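Side-chain contacts in butyrophilin subfamily 1 member A1 (Bos taurus, PDB 4HH8), which probably takes part in the secretion of milk-fat droplets and probably inhibits proliferation of activated T cells, this chain being its extracellular part: residues 49-54 with 59-64; 82-87 with 92-97. The protein carries 1 engineered substitution. All coordinates share one frame; numbering follows the deposited sequence.

Interaction 1 of 2, residues 49-54 with 59-64; sequences LRWFRE and AVFLSR. Unlike the reference sequence in segment 59-64: Leu62 (reference Val).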
ATOM      1  N   LEU A  49      -6.178  10.164  23.041  1.00 33.29           N
ATOM      2  CA  LEU A  49      -5.878   9.972  21.616  1.00 32.65           C
ATOM      3  C   LEU A  49      -5.987   8.486  21.297  1.00 32.78           C
ATOM      4  O   LEU A  49      -5.211   7.710  21.834  1.00 33.77           O
ATOM      5  CB  LEU A  49      -4.453  10.443  21.301  1.00 31.23           C
ATOM      6  CG  LEU A  49      -4.095  11.865  21.784  1.00 32.06           C
ATOM      7  CD1 LEU A  49      -2.633  12.171  21.596  1.00 27.89           C
ATOM      8  CD2 LEU A  49      -4.958  12.974  21.144  1.00 29.78           C
ATOM      9  N   ARG A  50      -6.933   8.090  20.450  1.00 32.60           N
ATOM     10  CA  ARG A  50      -7.136   6.680  20.121  1.00 33.67           C
ATOM     11  C   ARG A  50      -7.135   6.474  18.611  1.00 33.47           C
ATOM     12  O   ARG A  50      -7.923   7.101  17.908  1.00 34.68           O
ATOM     13  CB  ARG A  50      -8.473   6.182  20.678  1.00 33.11           C
ATOM     14  CG  ARG A  50      -8.742   4.700  20.409  1.00 36.40           C
ATOM     15  CD  ARG A  50     -10.178   4.251  20.786  1.00 37.18           C
ATOM     16  NE  ARG A  50     -10.370   4.362  22.229  1.00 39.22           N
ATOM     17  CZ  ARG A  50     -10.237   3.372  23.111  1.00 40.12           C
ATOM     18  NH1 ARG A  50      -9.922   2.133  22.725  1.00 43.28           N
ATOM     19  NH2 ARG A  50     -10.415   3.634  24.402  1.00 39.72           N
ATOM     20  N   TRP A  51      -6.266   5.622  18.101  1.00 32.81           N
ATOM     21  CA  TRP A  51      -6.404   5.195  16.707  1.00 33.13           C
ATOM     22  C   TRP A  51      -6.929   3.771  16.714  1.00 33.45           C
ATOM     23  O   TRP A  51      -6.506   2.948  17.532  1.00 31.84           O
ATOM     24  CB  TRP A  51      -5.064   5.259  15.981  1.00 33.16           C
ATOM     25  CG  TRP A  51      -4.736   6.564  15.358  1.00 35.15           C
ATOM     26  CD1 TRP A  51      -4.723   6.842  14.042  1.00 36.42           C
ATOM     27  CD2 TRP A  51      -4.332   7.761  16.028  1.00 38.58           C
ATOM     28  NE1 TRP A  51      -4.331   8.137  13.833  1.00 38.72           N
ATOM     29  CE2 TRP A  51      -4.085   8.724  15.039  1.00 39.28           C
ATOM     30  CE3 TRP A  51      -4.086   8.085  17.368  1.00 44.88           C
ATOM     31  CZ2 TRP A  51      -3.661  10.019  15.331  1.00 43.71           C
ATOM     32  CZ3 TRP A  51      -3.660   9.377  17.673  1.00 49.28           C
ATOM     33  CH2 TRP A  51      -3.454  10.333  16.642  1.00 47.62           C
ATOM     34  N   PHE A  52      -7.882   3.475  15.837  1.00 35.12           N
ATOM     35  CA  PHE A  52      -8.433   2.129  15.778  1.00 36.75           C
ATOM     36  C   PHE A  52      -8.867   1.792  14.365  1.00 38.90           C
ATOM     37  O   PHE A  52      -8.936   2.669  13.486  1.00 38.53           O
ATOM     38  CB  PHE A  52      -9.574   1.946  16.798  1.00 35.99           C
ATOM     39  CG  PHE A  52     -10.800   2.799  16.536  1.00 37.62           C
ATOM     40  CD1 PHE A  52     -11.886   2.279  15.833  1.00 36.17           C
ATOM     41  CD2 PHE A  52     -10.879   4.104  17.019  1.00 39.35           C
ATOM     42  CE1 PHE A  52     -13.017   3.025  15.595  1.00 37.48           C
ATOM     43  CE2 PHE A  52     -12.010   4.872  16.806  1.00 39.91           C
ATOM     44  CZ  PHE A  52     -13.102   4.323  16.091  1.00 39.45           C
ATOM     45  N   ARG A  53      -9.169   0.520  14.147  1.00 41.58           N
ATOM     46  CA  ARG A  53      -9.600   0.083  12.840  1.00 44.07           C
ATOM     47  C   ARG A  53     -11.082  -0.246  12.864  1.00 46.89           C
ATOM     48  O   ARG A  53     -11.927   0.638  12.708  1.00 47.67           O
ATOM     49  CB  ARG A  53      -8.724  -1.065  12.369  1.00 43.64           C
ATOM     50  CG  ARG A  53      -7.375  -0.546  11.894  1.00 41.81           C
ATOM     51  CD  ARG A  53      -6.468  -1.593  11.400  1.00 39.53           C
ATOM     52  NE  ARG A  53      -6.719  -1.937  10.012  1.00 40.55           N
ATOM     53  CZ  ARG A  53      -5.952  -2.777   9.323  1.00 40.72           C
ATOM     54  NH1 ARG A  53      -4.915  -3.350   9.912  1.00 40.73           N
ATOM     55  NH2 ARG A  53      -6.230  -3.080   8.068  1.00 40.20           N
ATOM     56  N   GLU A  54     -11.408  -1.499  13.127  1.00 50.51           N
ATOM     57  CA  GLU A  54     -12.795  -1.921  13.090  1.00 53.48           C
ATOM     58  C   GLU A  54     -13.462  -1.768  14.466  1.00 54.39           C
ATOM     59  O   GLU A  54     -14.549  -1.201  14.551  1.00 55.36           O
ATOM     60  CB  GLU A  54     -12.912  -3.326  12.469  1.00 54.15           C
ATOM     61  CG  GLU A  54     -12.997  -3.278  10.910  1.00 57.19           C
ATOM     62  CD  GLU A  54     -12.001  -4.213  10.192  1.00 63.38           C
ATOM     63  OE1 GLU A  54     -12.028  -5.450  10.442  1.00 66.52           O
ATOM     64  OE2 GLU A  54     -11.191  -3.711   9.361  1.00 64.33           O
ATOM     65  N   ALA A  59      -7.359  -1.115  20.465  1.00 42.27           N
ATOM     66  CA  ALA A  59      -7.055  -0.051  19.526  1.00 40.61           C
ATOM     67  C   ALA A  59      -5.711  -0.313  18.875  1.00 39.46           C
ATOM     68  O   ALA A  59      -4.952  -1.157  19.336  1.00 38.93           O
ATOM     69  CB  ALA A  59      -7.037   1.296  20.244  1.00 41.14           C
ATOM     70  N   VAL A  60      -5.451   0.386  17.770  1.00 37.40           N
ATOM     71  CA  VAL A  60      -4.134   0.412  17.154  1.00 34.75           C
ATOM     72  C   VAL A  60      -3.153   1.132  18.096  1.00 34.36           C
ATOM     73  O   VAL A  60      -2.012   0.693  18.279  1.00 33.92           O
ATOM     74  CB  VAL A  60      -4.207   1.135  15.768  1.00 35.03           C
ATOM     75  CG1 VAL A  60      -2.808   1.386  15.180  1.00 32.61           C
ATOM     76  CG2 VAL A  60      -5.036   0.331  14.828  1.00 31.31           C
ATOM     77  N   PHE A  61      -3.603   2.255  18.659  1.00 33.51           N
ATOM     78  CA  PHE A  61      -2.787   3.091  19.534  1.00 32.71           C
ATOM     79  C   PHE A  61      -3.712   3.849  20.499  1.00 33.59           C
ATOM     80  O   PHE A  61      -4.804   4.331  20.120  1.00 32.79           O
ATOM     81  CB  PHE A  61      -1.867   4.052  18.766  1.00 32.41           C
ATOM     82  CG  PHE A  61      -1.098   4.977  19.671  1.00 32.40           C
ATOM     83  CD1 PHE A  61       0.119   4.587  20.219  1.00 28.74           C
ATOM     84  CD2 PHE A  61      -1.632   6.190  20.050  1.00 29.52           C
ATOM     85  CE1 PHE A  61       0.803   5.422  21.104  1.00 31.28           C
ATOM     86  CE2 PHE A  61      -0.960   7.011  20.953  1.00 31.07           C
ATOM     87  CZ  PHE A  61       0.260   6.632  21.477  1.00 29.32           C
ATOM     88  N   LEU A  62      -3.313   3.873  21.764  1.00 33.73           N
ATOM     89  CA  LEU A  62      -4.088   4.555  22.784  1.00 35.71           C
ATOM     90  C   LEU A  62      -3.177   5.304  23.758  1.00 36.32           C
ATOM     91  O   LEU A  62      -2.269   4.721  24.370  1.00 36.92           O
ATOM     92  CB  LEU A  62      -5.051   3.603  23.502  1.00 35.44           C
ATOM     93  CG  LEU A  62      -5.988   4.268  24.515  1.00 38.96           C
ATOM     94  CD1 LEU A  62      -6.829   5.408  23.900  1.00 39.20           C
ATOM     95  CD2 LEU A  62      -6.902   3.247  25.275  1.00 41.10           C
ATOM     96  N   SER A  63      -3.375   6.614  23.831  1.00 37.07           N
ATOM     97  CA  SER A  63      -2.765   7.432  24.876  1.00 38.30           C
ATOM     98  C   SER A  63      -3.874   7.981  25.751  1.00 39.77           C
ATOM     99  O   SER A  63      -4.888   8.460  25.232  1.00 41.05           O
ATOM    100  CB  SER A  63      -2.012   8.592  24.269  1.00 37.17           C
ATOM    101  OG  SER A  63      -1.252   9.249  25.254  1.00 38.93           O
ATOM    102  N   ARG A  64      -3.712   7.886  27.063  1.00 41.89           N
ATOM    103  CA  ARG A  64      -4.531   8.662  28.020  1.00 44.32           C
ATOM    104  C   ARG A  64      -3.641   9.349  29.032  1.00 45.15           C
ATOM    105  O   ARG A  64      -2.615   8.809  29.436  1.00 45.27           O
ATOM    106  CB  ARG A  64      -5.507   7.783  28.786  1.00 44.63           C
ATOM    107  CG  ARG A  64      -6.796   7.486  28.060  1.00 46.95           C
ATOM    108  CD  ARG A  64      -7.877   7.029  29.072  1.00 52.51           C
ATOM    109  NE  ARG A  64      -8.694   5.959  28.493  1.00 54.34           N
ATOM    110  CZ  ARG A  64      -8.422   4.658  28.606  1.00 52.89           C
ATOM    111  NH1 ARG A  64      -7.365   4.250  29.296  1.00 50.84           N
ATOM    112  NH2 ARG A  64      -9.215   3.766  28.025  1.00 53.39           N
TER
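Leu62 tucks its methyl groups against one face of the Arg50 guanidinium, CD2 coming within 3.6 Å of Arg50 NH2. The Arg50 chain runs out extended, with CG anti to the backbone N (chi1 -178°), then bends at chi3, which lays the guanidinium over the leucine. Arg50 CG also rests on Ala59 CB at 3.8 Å. Leu62 is valine in the reference sequence, so this packing belongs to the deposited form. Leu62 CD2 also lies over one face of the Arg64 guanidinium, toward its rim. The two arginines lie side by side, NH2 of Arg50 3.8 Å from NH2 of Arg64, with their planes 62° apart.

Trp51 and Phe61 meet on the reverse face of the sheet, which also carries Leu49 and Ser63. Trp51 CE3 lies 4.1 Å from Phe61 CD2, a glancing contact between rings. The backbones bind antiparallel. Ser63 N gives a nearly straight bond to Leu49 O at 2.9 Å. Val60 and Phe61 both face Trp51, a classic beta bulge: Trp51 O takes Phe61 N at 3.2 Å and Val60 N in a weak bond.

This is the C-C' hairpin of the immunoglobulin V-set domain. Trp51 packs on Cys110, half of the Cys36-Cys110 disulfide. Outside the hairpin segments, Val56 O accepts from Arg50 NH1, and Glu72 forms a salt bridge with Arg64. Glu48 makes long, weak ion pairs with both arginines. With an alanine at Arg50, the Leu62 methyls would probably lose this cover and the Val56 carbonyl this donor. One face is thus buried, with two aromatic rings among its side chains, while the other holds two like charges that the glutamates probably temper.

Interaction 2 of 2, residues 82-87 with 92-97; sequences SLVEDH and SVAVRI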
ATOM      1  N   SER A  82       3.706   4.315  17.926  1.00 36.29           N
ATOM      2  CA  SER A  82       4.140   5.416  18.788  1.00 35.10           C
ATOM      3  C   SER A  82       3.525   6.718  18.324  1.00 34.99           C
ATOM      4  O   SER A  82       3.207   6.881  17.158  1.00 34.75           O
ATOM      5  CB  SER A  82       5.682   5.544  18.861  1.00 35.09           C
ATOM      6  OG  SER A  82       6.254   5.884  17.605  1.00 33.61           O
ATOM      7  N   LEU A  83       3.406   7.659  19.253  1.00 34.87           N
ATOM      8  CA  LEU A  83       2.758   8.919  19.016  1.00 34.10           C
ATOM      9  C   LEU A  83       3.792   9.852  18.472  1.00 34.84           C
ATOM     10  O   LEU A  83       4.876   9.963  19.041  1.00 35.18           O
ATOM     11  CB  LEU A  83       2.242   9.482  20.343  1.00 33.95           C
ATOM     12  CG  LEU A  83       1.373  10.733  20.269  1.00 31.70           C
ATOM     13  CD1 LEU A  83       0.145  10.495  19.378  1.00 25.83           C
ATOM     14  CD2 LEU A  83       1.005  11.138  21.682  1.00 31.75           C
ATOM     15  N   VAL A  84       3.474  10.488  17.349  1.00 35.06           N
ATOM     16  CA  VAL A  84       4.247  11.635  16.870  1.00 36.08           C
ATOM     17  C   VAL A  84       3.576  12.905  17.433  1.00 36.90           C
ATOM     18  O   VAL A  84       2.367  13.121  17.258  1.00 36.80           O
ATOM     19  CB  VAL A  84       4.334  11.677  15.344  1.00 35.80           C
ATOM     20  CG1 VAL A  84       5.170  12.912  14.874  1.00 36.97           C
ATOM     21  CG2 VAL A  84       4.931  10.375  14.811  1.00 34.70           C
ATOM     22  N   GLU A  85       4.356  13.721  18.128  1.00 38.26           N
ATOM     23  CA  GLU A  85       3.801  14.812  18.918  1.00 40.07           C
ATOM     24  C   GLU A  85       4.652  16.067  18.909  1.00 41.30           C
ATOM     25  O   GLU A  85       4.488  16.903  19.784  1.00 42.24           O
ATOM     26  CB  GLU A  85       3.593  14.345  20.370  1.00 39.96           C
ATOM     27  CG  GLU A  85       4.890  13.860  21.037  1.00 41.99           C
ATOM     28  CD  GLU A  85       4.688  13.264  22.423  1.00 46.76           C
ATOM     29  OE1 GLU A  85       3.817  13.734  23.197  1.00 44.09           O
ATOM     30  OE2 GLU A  85       5.436  12.305  22.743  1.00 51.97           O
ATOM     31  N   ASP A  86       5.529  16.236  17.913  1.00 42.85           N
ATOM     32  CA  ASP A  86       6.286  17.501  17.767  1.00 43.74           C
ATOM     33  C   ASP A  86       5.346  18.707  17.857  1.00 42.18           C
ATOM     34  O   ASP A  86       5.731  19.764  18.338  1.00 42.42           O
ATOM     35  CB  ASP A  86       7.008  17.611  16.393  1.00 45.17           C
ATOM     36  CG  ASP A  86       7.545  16.283  15.867  1.00 49.93           C
ATOM     37  OD1 ASP A  86       8.082  15.472  16.667  1.00 54.26           O
ATOM     38  OD2 ASP A  86       7.454  16.068  14.622  1.00 55.08           O
ATOM     39  N   HIS A  87       4.130  18.546  17.341  1.00 40.58           N
ATOM     40  CA  HIS A  87       3.205  19.650  17.139  1.00 39.28           C
ATOM     41  C   HIS A  87       1.948  19.488  17.982  1.00 37.33           C
ATOM     42  O   HIS A  87       0.913  20.076  17.679  1.00 36.64           O
ATOM     43  CB  HIS A  87       2.806  19.722  15.651  1.00 40.11           C
ATOM     44  CG  HIS A  87       3.952  19.997  14.728  1.00 43.07           C
ATOM     45  ND1 HIS A  87       4.685  21.167  14.778  1.00 46.85           N
ATOM     46  CD2 HIS A  87       4.483  19.261  13.720  1.00 45.56           C
ATOM     47  CE1 HIS A  87       5.630  21.134  13.850  1.00 45.95           C
ATOM     48  NE2 HIS A  87       5.532  19.986  13.199  1.00 47.76           N
ATOM     49  N   SER A  92      -1.864  18.939  16.545  1.00 30.24           N
ATOM     50  CA  SER A  92      -1.471  18.081  15.442  1.00 31.08           C
ATOM     51  C   SER A  92      -0.550  16.949  15.900  1.00 31.02           C
ATOM     52  O   SER A  92       0.505  17.199  16.490  1.00 30.48           O
ATOM     53  CB  SER A  92      -0.780  18.925  14.369  1.00 31.51           C
ATOM     54  OG  SER A  92      -0.665  18.183  13.167  1.00 32.72           O
ATOM     55  N   VAL A  93      -0.995  15.708  15.672  1.00 30.47           N
ATOM     56  CA  VAL A  93      -0.271  14.507  16.112  1.00 30.56           C
ATOM     57  C   VAL A  93      -0.389  13.431  15.049  1.00 30.59           C
ATOM     58  O   VAL A  93      -1.101  13.600  14.077  1.00 30.40           O
ATOM     59  CB  VAL A  93      -0.823  13.912  17.454  1.00 30.03           C
ATOM     60  CG1 VAL A  93      -0.781  14.924  18.531  1.00 30.09           C
ATOM     61  CG2 VAL A  93      -2.225  13.395  17.295  1.00 29.56           C
ATOM     62  N   ALA A  94       0.310  12.319  15.238  1.00 29.89           N
ATOM     63  CA  ALA A  94       0.165  11.207  14.306  1.00 29.38           C
ATOM     64  C   ALA A  94       0.561   9.983  15.076  1.00 29.00           C
ATOM     65  O   ALA A  94       1.196  10.104  16.120  1.00 28.03           O
ATOM     66  CB  ALA A  94       1.066  11.393  13.088  1.00 27.89           C
ATOM     67  N   VAL A  95       0.145   8.822  14.580  1.00 29.43           N
ATOM     68  CA  VAL A  95       0.609   7.544  15.083  1.00 29.75           C
ATOM     69  C   VAL A  95       1.557   7.054  14.023  1.00 30.59           C
ATOM     70  O   VAL A  95       1.184   7.028  12.847  1.00 30.67           O
ATOM     71  CB  VAL A  95      -0.549   6.539  15.302  1.00 30.27           C
ATOM     72  CG1 VAL A  95      -0.023   5.107  15.512  1.00 30.59           C
ATOM     73  CG2 VAL A  95      -1.295   6.929  16.542  1.00 31.11           C
ATOM     74  N   ARG A  96       2.791   6.747  14.434  1.00 30.66           N
ATOM     75  CA  ARG A  96       3.773   6.108  13.599  1.00 32.05           C
ATOM     76  C   ARG A  96       3.616   4.581  13.701  1.00 32.54           C
ATOM     77  O   ARG A  96       3.655   4.017  14.807  1.00 32.58           O
ATOM     78  CB  ARG A  96       5.185   6.530  13.993  1.00 31.86           C
ATOM     79  CG  ARG A  96       6.242   6.074  12.955  1.00 38.15           C
ATOM     80  CD  ARG A  96       7.653   6.658  13.187  1.00 44.33           C
ATOM     81  NE  ARG A  96       8.195   6.315  14.495  1.00 52.38           N
ATOM     82  CZ  ARG A  96       9.382   5.736  14.728  1.00 58.53           C
ATOM     83  NH1 ARG A  96      10.205   5.416  13.723  1.00 61.06           N
ATOM     84  NH2 ARG A  96       9.762   5.484  15.987  1.00 57.84           N
ATOM     85  N   ILE A  97       3.373   3.931  12.562  1.00 32.19           N
ATOM     86  CA  ILE A  97       3.356   2.485  12.514  1.00 33.07           C
ATOM     87  C   ILE A  97       4.625   2.015  11.835  1.00 34.21           C
ATOM     88  O   ILE A  97       4.886   2.371  10.695  1.00 34.27           O
ATOM     89  CB  ILE A  97       2.134   1.919  11.782  1.00 33.48           C
ATOM     90  CG1 ILE A  97       0.861   2.567  12.320  1.00 31.86           C
ATOM     91  CG2 ILE A  97       2.072   0.362  11.969  1.00 32.31           C
ATOM     92  CD1 ILE A  97      -0.387   2.131  11.594  1.00 32.04           C
TER
HETATM   93  O   HOH W   1       6.267   3.623  16.086  1.00 41.50           O
HETATM   94  O   HOH W   2       2.837  16.388  16.159  1.00 29.60           O
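Val84 and Ala94 pair across the D-E hairpin of the immunoglobulin V-set domain, where strand 81-85 is an outer strand of its sheet and strand 92-97 lies inside. Backbone bonds carry most of the polar contact. Val84 N reaches Ala94 O at 2.6 Å, and Ala94 N returns to Val84 O at 3.0 Å. Ser82 and Arg96 are the next hydrogen-bonded pair, with Arg96 N 2.8 Å from Ser82 O. Between them, Leu83 and Val95 form a non-hydrogen-bonded pair. Beyond the corner at Asp86 the pairing is looser, and Ser92 N meets His87 O from above the carbonyl plane.

Apolar contacts fall on both faces. Val84 CB sits 4.0 Å from Ala94 CB, and Val84 CG2 touches Arg96 CB. On the other face, Leu83 CG stands anti to the backbone N (chi1 -173°), and the chi2 of 57° turns CD1 back over the neighbouring strand. There CD1 lies 4.0 Å from Val93 CB and close to the Ala94 carbonyl. Val93 and Val95 continue inward to Trp51 of strand 48-52.

Arg96 is the charged side chain that takes part in the contact. Its chain bends at chi3 and brings the edge of the guanidinium to Ser82 OG, 3.7 Å from NE. Its NH1 forms a salt bridge with Asp31.

Two waters bridge the strands at their ends. One links His87 N, to which it is an acceptor, with Ser92 O. The other lies 2.7 Å from Ser82 OG and donates to Arg96 O at 2.9 Å.

How the interactions relate
Interactions 1 and 2 face each other across the core of one V-set domain, their centres about 12 Å apart. Each is a hairpin in a different sheet of the beta sandwich, and interaction 1 closes along the chain before interaction 2 opens. Aromatic rings of the first hairpin press on aliphatic side chains of the second. Trp51 CH2 lies 3.4 Å from Val93 CG2. Phe61 CD2 is 3.6 Å from Val95 CG2, and Phe61 CZ is 3.7 Å from Leu83 CB. Val95 CG2 also lies against Trp51, though the modelled approach is too short to be taken literally. The charged groups of Arg50, Arg64 and Arg96 belong to the outer faces of the two sheets.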